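Local coordinates for epsin 1 (Danio rerio, PDB 5LP0), which probably binds membranes rich in phosphatidylinositol 4,5-bisphosphate, alters their curvature and promotes the clathrin-coated invaginations of receptor-mediated endocytosis, at residues L68-Y71 with L72-G76; V80-Q83 with C84-I88; K105-G108 with V109-R112; A115-L118 with V119-L122; R132-A135 with L136-E140. One frame throughout, in Å; residues are numbered along the deposited sequence. Where two conformers were deposited one is given.

Interaction 1: L68-Y71 with L72-G76; sequences LMEY and LIKTG
Tyr71 and Thr75, one turn apart near the C-terminal end of helix 59-75 in the all-helical ENTH fold, show with Glu70 and Lys74 how i to i+4 spacing lets a helix brace itself. The charged pair comes first: both chains are extended and run side by side in the same direction, and Lys74 NZ meets Glu70 OE2 at 3.0 Å on the anti side of the carboxylate, 29° out of its plane. Glu131 of helix 125-139 gives the same ammonium group a second salt bridge, so the lysine ties two helices together. The apolar pairs lie on buried sides of the helix. Leu72 CG rests 3.9 Å from Leu68 CD1, and Ile73 CD1 approaches Met69 CG equally closely; Val48 of helix 38-51 packs against both Leu68 and Met69. In the aromatic contact, CG of Tyr71 stands anti to the backbone N (chi1 -176°), which brings the ring beneath Thr75. Thr75 CB makes a CH-pi contact, 4.1 Å from the centroid of the Tyr71 ring, and Thr75 OG1 hangs 3.6 Å above the same face. Thr75 OG1 donates to Tyr71 O at 2.6 Å, where Thr75 N adds only a weak bond.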
loop_
_atom_site.group_PDB
_atom_site.type_symbol
_atom_site.label_atom_id
_atom_site.label_comp_id
_atom_site.label_asym_id
_atom_site.label_seq_id
_atom_site.Cartn_x
_atom_site.Cartn_y
_atom_site.Cartn_z
ATOM N N LEU A 68 -0.576 2.261 -2.174
ATOM C CA LEU A 68 -1.751 2.110 -1.331
ATOM C C LEU A 68 -1.356 2.096 0.149
ATOM O O LEU A 68 -1.973 2.789 0.967
ATOM C CB LEU A 68 -2.517 0.854 -1.716
ATOM C CG LEU A 68 -3.692 0.538 -0.794
ATOM C CD1 LEU A 68 -4.740 1.650 -0.858
ATOM C CD2 LEU A 68 -4.314 -0.787 -1.171
ATOM N N MET A 69 -0.341 1.333 0.518
ATOM C CA MET A 69 0.054 1.265 1.910
ATOM C C MET A 69 0.453 2.649 2.407
ATOM O O MET A 69 0.052 3.038 3.511
ATOM C CB MET A 69 1.186 0.266 2.137
ATOM C CG MET A 69 1.383 -0.040 3.625
ATOM S SD MET A 69 -0.025 -0.955 4.364
ATOM C CE MET A 69 0.608 -2.624 4.304
ATOM N N GLU A 70 1.205 3.412 1.625
ATOM C CA GLU A 70 1.563 4.758 2.025
ATOM C C GLU A 70 0.317 5.607 2.284
ATOM O O GLU A 70 0.214 6.320 3.298
ATOM C CB GLU A 70 2.414 5.409 0.949
ATOM C CG GLU A 70 2.793 6.841 1.297
ATOM C CD GLU A 70 3.657 7.481 0.244
ATOM O OE1 GLU A 70 3.731 6.963 -0.893
ATOM O OE2 GLU A 70 4.281 8.512 0.559
ATOM N N TYR A 71 -0.627 5.551 1.362
ATOM C CA TYR A 71 -1.867 6.303 1.511
ATOM C C TYR A 71 -2.608 5.894 2.792
ATOM O O TYR A 71 -3.132 6.738 3.518
ATOM C CB TYR A 71 -2.758 6.078 0.294
ATOM C CG TYR A 71 -4.033 6.893 0.322
ATOM C CD1 TYR A 71 -4.085 8.127 -0.275
ATOM C CD2 TYR A 71 -5.176 6.422 0.946
ATOM C CE1 TYR A 71 -5.238 8.867 -0.280
ATOM C CE2 TYR A 71 -6.341 7.174 0.974
ATOM C CZ TYR A 71 -6.358 8.401 0.368
ATOM O OH TYR A 71 -7.498 9.161 0.374
ATOM N N LEU A 72 -2.662 4.599 3.091
ATOM C CA LEU A 72 -3.359 4.121 4.286
ATOM C C LEU A 72 -2.621 4.471 5.577
ATOM O O LEU A 72 -3.235 4.771 6.606
ATOM C CB LEU A 72 -3.539 2.612 4.176
ATOM C CG LEU A 72 -4.389 2.086 3.023
ATOM C CD1 LEU A 72 -4.477 0.553 3.097
ATOM C CD2 LEU A 72 -5.793 2.706 3.001
ATOM N N ILE A 73 -1.301 4.441 5.544
ATOM C CA ILE A 73 -0.490 4.877 6.675
ATOM C C ILE A 73 -0.813 6.332 7.026
ATOM O O ILE A 73 -0.964 6.670 8.211
ATOM C CB ILE A 73 1.015 4.748 6.344
ATOM C CG1 ILE A 73 1.456 3.280 6.411
ATOM C CG2 ILE A 73 1.870 5.616 7.258
ATOM C CD1 ILE A 73 2.746 2.989 5.621
ATOM N N LYS A 74 -0.954 7.172 6.013
ATOM C CA LYS A 74 -1.144 8.613 6.220
ATOM C C LYS A 74 -2.605 9.011 6.422
ATOM O O LYS A 74 -2.890 10.014 7.075
ATOM C CB LYS A 74 -0.586 9.380 5.028
ATOM C CG LYS A 74 0.916 9.287 4.861
ATOM C CD LYS A 74 1.362 10.039 3.629
ATOM C CE LYS A 74 2.853 9.928 3.475
ATOM N NZ LYS A 74 3.348 10.710 2.297
ATOM N N THR A 75 -3.534 8.223 5.895
ATOM C CA THR A 75 -4.931 8.644 5.778
ATOM C C THR A 75 -5.929 7.740 6.524
ATOM O O THR A 75 -7.074 8.141 6.778
ATOM C CB THR A 75 -5.348 8.678 4.297
ATOM O OG1 THR A 75 -4.240 9.124 3.485
ATOM C CG2 THR A 75 -6.502 9.603 4.107
ATOM N N GLY A 76 -5.495 6.522 6.843
ATOM C CA GLY A 76 -6.343 5.526 7.463
ATOM C C GLY A 76 -6.179 5.487 8.972
ATOM O O GLY A 76 -5.586 6.381 9.578
#

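Interaction 2: V80-Q83 with C84-I88; sequences VAQQ and CRENI
The C-terminal end of helix 78-86, a short helix of the ENTH domain, is where Gln82 meets Glu86 and Ala81 meets Arg85, each pair four residues apart. Backbone bonds such as Cys84 N to Val80 O continue until Asn87, the first residue to leave helical geometry, whose N still donates to Gln83 O at 2.9 Å. On the solvent side, Gln82 bends at chi2 (-78°) and turns its amide toward Glu86, and Gln82 NE2 donates to Glu86 OE2 at 2.6 Å. The two planes stand at 90°: the carboxylate oxygen lies in the plane of the amide, whereas the amide nitrogen approaches from above the carboxylate. Gln82 OE1 is also only 2.8 Å from Glu86 OE2, an unfavourable meeting of two acceptors, so the exact pose of this bridge is doubtful. Arg85 behaves differently. Its chain folds back at chi3 (-73°) and lays the guanidinium flat over the helix backbone, with Ala81 O 3.6 Å from the plane under its centre and Gln82 N nearer the rim of the same face. Arg85 NH1 also comes within 3.4 Å of Ala81 CB. The buried side is apolar, with Cys84 SG 4.3 Å from Val80 CG1. There Val80 and Cys84 pack against Ile73 of helix 59-75 and Cys84 also meets Leu122 of helix 108-122, while Gln83 OE1 takes a hydrogen bond from Trp49 NE1 of helix 38-51.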
loop_
_atom_site.group_PDB
_atom_site.type_symbol
_atom_site.label_atom_id
_atom_site.label_comp_id
_atom_site.label_asym_id
_atom_site.label_seq_id
_atom_site.Cartn_x
_atom_site.Cartn_y
_atom_site.Cartn_z
ATOM N N VAL A 80 -2.887 1.048 10.975
ATOM C CA VAL A 80 -2.167 0.717 9.741
ATOM C C VAL A 80 -0.658 0.915 9.936
ATOM O O VAL A 80 0.140 -0.016 9.727
ATOM C CB VAL A 80 -2.651 1.549 8.534
ATOM C CG1 VAL A 80 -1.795 1.206 7.281
ATOM C CG2 VAL A 80 -4.132 1.292 8.240
ATOM N N ALA A 81 -0.263 2.124 10.338
ATOM C CA ALA A 81 1.156 2.431 10.529
ATOM C C ALA A 81 1.755 1.516 11.597
ATOM O O ALA A 81 2.894 1.073 11.503
ATOM C CB ALA A 81 1.350 3.914 10.890
ATOM N N GLN A 82 0.984 1.234 12.636
ATOM C CA GLN A 82 1.469 0.367 13.685
ATOM C C GLN A 82 1.776 -1.019 13.154
ATOM O O GLN A 82 2.830 -1.580 13.467
ATOM C CB GLN A 82 0.427 0.241 14.802
ATOM C CG GLN A 82 1.013 -0.235 16.121
ATOM C CD GLN A 82 1.275 -1.733 16.186
ATOM O OE1 GLN A 82 0.718 -2.524 15.407
ATOM N NE2 GLN A 82 2.125 -2.137 17.143
ATOM N N GLN A 83 0.868 -1.585 12.357
ATOM C CA GLN A 83 1.111 -2.921 11.835
ATOM C C GLN A 83 2.281 -2.893 10.838
ATOM O O GLN A 83 3.090 -3.839 10.782
ATOM C CB GLN A 83 -0.145 -3.539 11.212
ATOM C CG GLN A 83 0.129 -4.942 10.700
ATOM C CD GLN A 83 -1.083 -5.690 10.211
ATOM O OE1 GLN A 83 -1.142 -6.145 9.063
ATOM N NE2 GLN A 83 -2.035 -5.864 11.076
ATOM N N CYS A 84 2.423 -1.799 10.102
ATOM C CA CYS A 84 3.510 -1.710 9.131
ATOM C C CYS A 84 4.871 -1.674 9.833
ATOM O O CYS A 84 5.825 -2.309 9.393
ATOM C CB CYS A 84 3.360 -0.483 8.260
ATOM S SG CYS A 84 2.086 -0.615 7.028
ATOM N N ARG A 85 4.940 -0.969 10.954
ATOM C CA ARG A 85 6.171 -0.884 11.726
ATOM C C ARG A 85 6.488 -2.249 12.320
ATOM O O ARG A 85 7.657 -2.651 12.368
ATOM C CB ARG A 85 6.077 0.178 12.836
ATOM C CG ARG A 85 6.175 1.609 12.338
ATOM C CD ARG A 85 6.361 2.612 13.495
ATOM N NE ARG A 85 5.136 2.792 14.272
ATOM C CZ ARG A 85 4.123 3.569 13.896
ATOM N NH1 ARG A 85 4.197 4.246 12.763
ATOM N NH2 ARG A 85 3.026 3.675 14.640
ATOM N N GLU A 86 5.448 -2.960 12.754
ATOM C CA GLU A 86 5.605 -4.332 13.253
ATOM C C GLU A 86 6.129 -5.283 12.170
ATOM O O GLU A 86 6.852 -6.234 12.460
ATOM C CB GLU A 86 4.282 -4.897 13.794
ATOM C CG GLU A 86 3.887 -4.425 15.167
ATOM C CD GLU A 86 2.553 -5.020 15.608
ATOM O OE1 GLU A 86 1.975 -5.850 14.868
ATOM O OE2 GLU A 86 2.078 -4.651 16.696
ATOM N N ASN A 87 5.718 -5.038 10.932
ATOM C CA ASN A 87 6.095 -5.890 9.811
ATOM C C ASN A 87 7.061 -5.196 8.878
ATOM O O ASN A 87 6.990 -5.373 7.662
ATOM C CB ASN A 87 4.863 -6.334 9.039
ATOM C CG ASN A 87 4.019 -7.306 9.813
ATOM O OD1 ASN A 87 3.129 -6.901 10.545
ATOM N ND2 ASN A 87 4.299 -8.608 9.661
ATOM N N ILE A 88 7.992 -4.432 9.448
ATOM C CA ILE A 88 8.848 -3.563 8.644
ATOM C C ILE A 88 9.741 -4.345 7.671
ATOM O O ILE A 88 10.074 -3.828 6.603
ATOM C CB ILE A 88 9.687 -2.618 9.514
ATOM C CG1 ILE A 88 10.337 -1.544 8.655
ATOM C CG2 ILE A 88 10.758 -3.362 10.293
ATOM C CD1 ILE A 88 9.326 -0.632 8.005
#

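Interaction 3: K105-G108 with V109-R112; sequences KDQG and VNVR
Asp106 and Arg112 cross at about a right angle beside the N-terminal end of helix 108-122, their carboxylate and guanidinium planes turned 52° apart. Arg112 NH2 donates to Asp106 OD2 at 2.9 Å, a salt bridge with the oxygen in the guanidinium plane and the nitrogen on the syn side, though 32° out of the carboxylate plane. The other oxygen has separate work: Asp106 OD1 accepts from Val109 N at 3.1 Å, a capping bond that approaches from above the carboxylate plane, and takes a hydrogen bond from a water that accepts in turn from Arg112 NH1. CG of the aspartate is swung anti to the backbone N (chi1 -166°), which carries the carboxylate toward the first turn. A leucine in place of Asp106 would probably leave Val109 N without its capping acceptor and the Arg112 charge without this carboxylate. Arg112 bends at chi3 so that one guanidinium face lies over the backbone, with Gly108 C 3.4 Å from its plane. A CB on Gly108 would clash with Arg112 NH1. On another side of the turn, the side chains of Gln107 and Asn110 lie alongside each other, and in one of two conformers, so less certainly, Asn110 ND2 donates to Gln107 O at 3.0 Å. Around this helix start, Phe97 O accepts from Arg112 NH1, while helix 59-75 supplies Val62 and Met66 against Val111, Trp59 against Gln107 and Tyr63 against Asn110.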
loop_
_atom_site.group_PDB
_atom_site.type_symbol
_atom_site.label_atom_id
_atom_site.label_comp_id
_atom_site.label_asym_id
_atom_site.label_seq_id
_atom_site.Cartn_x
_atom_site.Cartn_y
_atom_site.Cartn_z
ATOM N N LYS A 105 14.108 -3.255 -19.693
ATOM C CA LYS A 105 14.048 -2.083 -18.819
ATOM C C LYS A 105 13.819 -2.439 -17.347
ATOM O O LYS A 105 13.051 -3.349 -17.007
ATOM C CB LYS A 105 13.051 -1.043 -19.347
ATOM C CG LYS A 105 11.650 -1.128 -18.801
ATOM C CD LYS A 105 10.682 -0.142 -19.486
ATOM C CE LYS A 105 11.233 0.515 -20.756
ATOM N NZ LYS A 105 10.840 -0.171 -22.027
ATOM N N ASP A 106 14.548 -1.732 -16.495
ATOM C CA ASP A 106 14.621 -2.056 -15.070
ATOM C C ASP A 106 13.406 -1.512 -14.328
ATOM O O ASP A 106 13.421 -0.400 -13.834
ATOM C CB ASP A 106 15.921 -1.500 -14.455
ATOM C CG ASP A 106 16.215 -2.090 -13.073
ATOM O OD1 ASP A 106 15.268 -2.609 -12.444
ATOM O OD2 ASP A 106 17.366 -2.014 -12.591
ATOM N N GLN A 107 12.333 -2.291 -14.258
ATOM C CA GLN A 107 11.149 -1.850 -13.522
ATOM C C GLN A 107 11.395 -1.938 -12.022
ATOM O O GLN A 107 10.781 -1.217 -11.244
ATOM C CB GLN A 107 9.911 -2.660 -13.925
ATOM C CG GLN A 107 9.563 -2.549 -15.428
ATOM C CD GLN A 107 9.073 -1.174 -15.840
ATOM O OE1 GLN A 107 8.873 -0.288 -15.019
ATOM N NE2 GLN A 107 8.878 -0.995 -17.137
ATOM N N GLY A 108 12.303 -2.820 -11.622
ATOM C CA GLY A 108 12.642 -2.982 -10.222
ATOM C C GLY A 108 13.150 -1.707 -9.585
ATOM O O GLY A 108 12.889 -1.476 -8.395
ATOM N N VAL A 109 13.838 -0.850 -10.340
ATOM C CA VAL A 109 14.332 0.398 -9.763
ATOM C C VAL A 109 13.218 1.246 -9.124
ATOM O O VAL A 109 13.448 1.879 -8.087
ATOM C CB VAL A 109 15.127 1.238 -10.795
ATOM C CG1 VAL A 109 14.209 2.090 -11.644
ATOM C CG2 VAL A 109 16.152 2.102 -10.088
ATOM N N ASN A 110 12.035 1.289 -9.731
ATOM C CA ASN A 110 10.920 2.024 -9.150
ATOM C C ASN A 110 10.479 1.413 -7.828
ATOM O O ASN A 110 10.152 2.125 -6.883
ATOM C CB ASN A 110 9.694 1.990 -10.077
ATOM C CG ASN A 110 10.013 2.346 -11.509
ATOM O OD1 ASN A 110 10.320 3.500 -11.811
ATOM N ND2 ASN A 110 9.900 1.367 -12.412
ATOM N N VAL A 111 10.479 0.081 -7.767
ATOM C CA VAL A 111 10.109 -0.610 -6.540
ATOM C C VAL A 111 11.116 -0.311 -5.439
ATOM O O VAL A 111 10.736 0.006 -4.313
ATOM C CB VAL A 111 9.989 -2.136 -6.749
ATOM C CG1 VAL A 111 9.730 -2.855 -5.435
ATOM C CG2 VAL A 111 8.866 -2.407 -7.726
ATOM N N ARG A 112 12.406 -0.352 -5.760
ATOM C CA ARG A 112 13.441 -0.191 -4.747
ATOM C C ARG A 112 13.413 1.207 -4.174
ATOM O O ARG A 112 13.555 1.389 -2.958
ATOM C CB ARG A 112 14.835 -0.488 -5.326
ATOM C CG ARG A 112 15.012 -1.955 -5.755
ATOM C CD ARG A 112 16.445 -2.283 -6.162
ATOM N NE ARG A 112 16.915 -1.684 -7.418
ATOM C CZ ARG A 112 16.747 -2.199 -8.634
ATOM N NH1 ARG A 112 16.062 -3.321 -8.820
ATOM N NH2 ARG A 112 17.278 -1.580 -9.691
HETATM O O HOH W 1 15.757 -4.895 -11.197
#

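Interaction 4: A115-L118 with V119-L122; sequences AKQL and VTLL
The flat group here, the side-chain amide of Gln117, meets Thr120 through its oxygen: Gln117 OE1 lies 4.1 Å from Thr120 OG1, and two waters span the gap. One donates to Gln117 OE1 at 3.0 Å and also to Gln117 O; the other donates to Gln117 OE1 at 2.8 Å. Each is hydrogen-bonded to Thr120 OG1 as well, so two waters link the amide oxygen to the hydroxyl and one of them reaches the backbone. At the amide's other end, NE2 is engaged by Glu113, one turn back. Gln117 reaches this pose by bending at chi2 (-61°), which sets the two side chains alongside each other, pointing the same way. Thr120 OG1 stands between its own backbone N and carbonyl carbon (chi1 70°), and is further held by Arg127 NH1 of helix 125-139. Turning round the helix, the chemistry becomes apolar. Leu118 and Leu122 run side by side in the same direction, with Leu118 CG 4.1 Å from Leu122 CD1, and Leu118 CD1 makes a looser approach to Leu121 CD2. Val119 lays CG2 3.2 Å from Ala115 O, a close fit against the preceding turn. Ile73 of helix 59-75 receives Leu118 and Leu122, Val91 of helix 89-92 touches Leu118 and Val119, and Leu128 meets Leu121. One hydrated flank and one leucine-rich flank make this an amphipathic helix, here built into the helical stack of the ENTH fold.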
loop_
_atom_site.group_PDB
_atom_site.type_symbol
_atom_site.label_atom_id
_atom_site.label_comp_id
_atom_site.label_asym_id
_atom_site.label_seq_id
_atom_site.Cartn_x
_atom_site.Cartn_y
_atom_site.Cartn_z
ATOM N N ALA A 115 10.249 1.706 -1.963
ATOM C CA ALA A 115 10.484 1.011 -0.706
ATOM C C ALA A 115 11.412 1.820 0.207
ATOM O O ALA A 115 11.164 1.948 1.395
ATOM C CB ALA A 115 11.066 -0.374 -0.951
ATOM N N LYS A 116 12.498 2.351 -0.342
ATOM C CA LYS A 116 13.436 3.154 0.434
ATOM C C LYS A 116 12.696 4.289 1.135
ATOM O O LYS A 116 12.881 4.526 2.352
ATOM C CB LYS A 116 14.501 3.724 -0.497
ATOM C CG LYS A 116 15.511 4.626 0.165
ATOM C CD LYS A 116 16.468 5.245 -0.842
ATOM C CE LYS A 116 17.446 6.156 -0.142
ATOM N NZ LYS A 116 18.556 6.528 -1.052
ATOM N N GLN A 117 11.876 5.016 0.366
ATOM C CA GLN A 117 11.145 6.154 0.925
ATOM C C GLN A 117 10.101 5.750 1.960
ATOM O O GLN A 117 9.888 6.463 2.949
ATOM C CB GLN A 117 10.512 7.004 -0.184
ATOM C CG GLN A 117 11.519 7.482 -1.222
ATOM C CD GLN A 117 12.617 8.362 -0.669
ATOM O OE1 GLN A 117 12.511 8.934 0.416
ATOM N NE2 GLN A 117 13.652 8.536 -1.456
ATOM N N LEU A 118 9.447 4.616 1.741
ATOM C CA LEU A 118 8.423 4.179 2.664
ATOM C C LEU A 118 9.053 3.739 3.977
ATOM O O LEU A 118 8.501 3.974 5.038
ATOM C CB LEU A 118 7.574 3.068 2.026
ATOM C CG LEU A 118 6.408 2.464 2.801
ATOM C CD1 LEU A 118 5.502 3.572 3.265
ATOM C CD2 LEU A 118 5.634 1.467 1.948
ATOM N N VAL A 119 10.236 3.139 3.919
ATOM C CA VAL A 119 10.917 2.706 5.121
ATOM C C VAL A 119 11.344 3.928 5.946
ATOM O O VAL A 119 11.147 3.943 7.163
ATOM C CB VAL A 119 12.162 1.849 4.795
ATOM C CG1 VAL A 119 13.011 1.654 6.042
ATOM C CG2 VAL A 119 11.749 0.487 4.225
ATOM N N THR A 120 11.917 4.960 5.309
ATOM C CA THR A 120 12.324 6.148 6.087
ATOM C C THR A 120 11.122 6.839 6.742
ATOM O O THR A 120 11.208 7.294 7.892
ATOM C CB THR A 120 13.164 7.173 5.290
ATOM O OG1 THR A 120 12.357 7.815 4.312
ATOM C CG2 THR A 120 14.347 6.514 4.623
ATOM N N LEU A 121 10.000 6.892 6.031
ATOM C CA LEU A 121 8.777 7.434 6.615
ATOM C C LEU A 121 8.336 6.640 7.847
ATOM O O LEU A 121 8.051 7.217 8.897
ATOM C CB LEU A 121 7.661 7.411 5.593
ATOM C CG LEU A 121 6.283 7.743 6.163
ATOM C CD1 LEU A 121 6.257 9.139 6.789
ATOM C CD2 LEU A 121 5.305 7.613 5.045
ATOM N N LEU A 122 8.251 5.316 7.715
ATOM C CA LEU A 122 7.754 4.470 8.798
ATOM C C LEU A 122 8.626 4.536 10.057
ATOM O O LEU A 122 8.126 4.389 11.171
ATOM C CB LEU A 122 7.610 3.016 8.332
ATOM C CG LEU A 122 6.362 2.747 7.495
ATOM C CD1 LEU A 122 6.455 1.415 6.791
ATOM C CD2 LEU A 122 5.132 2.820 8.398
HETATM O O HOH W 2 10.436 9.131 2.596
HETATM O O HOH W 3 13.907 9.395 2.750
#

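Interaction 5: R132-A135 with L136-E140; sequences RIHA and LKTKE
Arg132 and Leu136 make the closest side-chain packing in a largely exposed stretch of helix 125-139. Leu136 CD1 lies 3.7 Å from Arg132 CG and over one face of the guanidinium, 3.9 Å from Arg132 NE. The extended arginine chain, CG anti to the backbone N (chi1 -177°), crosses the leucine at a slant. With an alanine in place of Leu136, the methyl over the guanidinium is gone, and the Arg132 chain would probably be freer to turn. The solvent side is looser. Ile133 and Lys137 lie alongside each other, touching through Ile133 CG2 and Lys137 CD at 3.9 Å before the lysine bends outward at chi3 and chi4. The side chains of His134 and Thr138 approach only to 4.0 Å, His134 NE2 to Thr138 OG1, while along the backbone Thr138 N donates to His134 O at 3.0 Å. Toward the protein, Ala135 packs on Lys74 and Thr75 of helix 59-75, and Arg132 NH1 donates to Gly76 O just beyond that helix's end.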
loop_
_atom_site.group_PDB
_atom_site.type_symbol
_atom_site.label_atom_id
_atom_site.label_comp_id
_atom_site.label_asym_id
_atom_site.label_seq_id
_atom_site.Cartn_x
_atom_site.Cartn_y
_atom_site.Cartn_z
ATOM N N ARG A 132 0.303 12.960 8.292
ATOM C CA ARG A 132 -1.114 12.674 8.527
ATOM C C ARG A 132 -1.971 13.932 8.452
ATOM O O ARG A 132 -3.011 13.919 7.853
ATOM C CB ARG A 132 -1.306 11.997 9.873
ATOM C CG ARG A 132 -2.734 11.606 10.166
ATOM C CD ARG A 132 -2.793 10.743 11.403
ATOM N NE ARG A 132 -4.133 10.248 11.668
ATOM C CZ ARG A 132 -4.664 9.184 11.075
ATOM N NH1 ARG A 132 -3.989 8.518 10.150
ATOM N NH2 ARG A 132 -5.880 8.815 11.401
ATOM N N ILE A 133 -1.522 15.025 9.049
ATOM C CA ILE A 133 -2.260 16.283 8.920
ATOM C C ILE A 133 -2.426 16.662 7.450
ATOM O O ILE A 133 -3.545 16.960 6.995
ATOM C CB ILE A 133 -1.554 17.387 9.668
ATOM C CG1 ILE A 133 -1.746 17.186 11.176
ATOM C CG2 ILE A 133 -2.109 18.775 9.247
ATOM C CD1 ILE A 133 -0.909 18.144 12.039
ATOM N N HIS A 134 -1.325 16.642 6.703
ATOM C CA HIS A 134 -1.420 16.999 5.285
ATOM C C HIS A 134 -2.318 16.017 4.497
ATOM O O HIS A 134 -3.137 16.418 3.665
ATOM C CB HIS A 134 -0.024 17.066 4.665
ATOM C CG HIS A 134 -0.029 17.405 3.203
ATOM N ND1 HIS A 134 -0.040 18.702 2.741
ATOM C CD2 HIS A 134 -0.041 16.612 2.104
ATOM C CE1 HIS A 134 -0.043 18.697 1.417
ATOM N NE2 HIS A 134 -0.050 17.443 1.007
ATOM N N ALA A 135 -2.207 14.731 4.800
ATOM C CA ALA A 135 -2.939 13.715 4.052
ATOM C C ALA A 135 -4.441 13.813 4.338
ATOM O O ALA A 135 -5.260 13.625 3.449
ATOM C CB ALA A 135 -2.434 12.338 4.404
ATOM N N LEU A 136 -4.800 14.123 5.577
ATOM C CA LEU A 136 -6.201 14.174 5.973
ATOM C C LEU A 136 -6.824 15.409 5.364
ATOM O O LEU A 136 -7.990 15.408 5.005
ATOM C CB LEU A 136 -6.378 14.179 7.498
ATOM C CG LEU A 136 -6.071 12.848 8.194
ATOM C CD1 LEU A 136 -6.208 12.931 9.705
ATOM C CD2 LEU A 136 -6.976 11.724 7.670
ATOM N N LYS A 137 -6.042 16.468 5.237
ATOM C CA LYS A 137 -6.527 17.636 4.518
ATOM C C LYS A 137 -6.771 17.351 3.034
ATOM O O LYS A 137 -7.772 17.798 2.481
ATOM C CB LYS A 137 -5.581 18.803 4.742
ATOM C CG LYS A 137 -5.596 19.243 6.202
ATOM C CD LYS A 137 -4.473 20.219 6.516
ATOM C CE LYS A 137 -4.680 21.534 5.786
ATOM N NZ LYS A 137 -5.968 22.122 6.233
ATOM N N THR A 138 -5.889 16.582 2.399
ATOM C CA THR A 138 -6.140 16.150 1.028
ATOM C C THR A 138 -7.445 15.323 0.945
ATOM O O THR A 138 -8.272 15.545 0.051
ATOM C CB THR A 138 -4.941 15.340 0.488
ATOM O OG1 THR A 138 -3.756 16.157 0.503
ATOM C CG2 THR A 138 -5.205 14.852 -0.944
ATOM N N LYS A 139 -7.635 14.406 1.899
ATOM C CA LYS A 139 -8.802 13.520 1.932
ATOM C C LYS A 139 -10.094 14.317 2.038
ATOM O O LYS A 139 -11.030 14.113 1.259
ATOM C CB LYS A 139 -8.698 12.565 3.123
ATOM C CG LYS A 139 -9.880 11.602 3.292
ATOM C CD LYS A 139 -9.736 10.813 4.593
ATOM C CE LYS A 139 -10.609 9.565 4.636
ATOM N NZ LYS A 139 -11.903 9.822 5.303
ATOM N N GLU A 140 -10.152 15.216 3.013
ATOM C CA GLU A 140 -11.325 16.075 3.178
ATOM C C GLU A 140 -11.132 17.266 2.236
ATOM O O GLU A 140 -11.736 17.358 1.169
ATOM C CB GLU A 140 -11.449 16.586 4.624
ATOM C CG GLU A 140 -10.598 17.810 4.825
ATOM C CD GLU A 140 -10.688 18.504 6.186
ATOM O OE1 GLU A 140 -9.999 19.536 6.263
ATOM O OE2 GLU A 140 -11.411 18.081 7.141
#

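Overall arrangement
All five contacts are local, yet their chemistry follows their place in the fold. Interaction 1 lies nearest the centre of the chain and is the hub: it touches interaction 2 through Met69 and Cys84, interaction 4 through Lys74 and Leu121, and interaction 5 where Lys74 O meets Arg132 CG; interactions 2 and 4 also touch each other. Interactions 1 and 4 are largely buried and combine apolar inner sides with polar outer ones; interaction 2 is intermediate. Interaction 5, on the surface, relies on an arginine and a leucine. Interaction 3 shares helix 108-122 with interaction 4 but opens that helix, with a capping aspartate and a salt bridge, and stands about 22 Å from interaction 1, centre to centre.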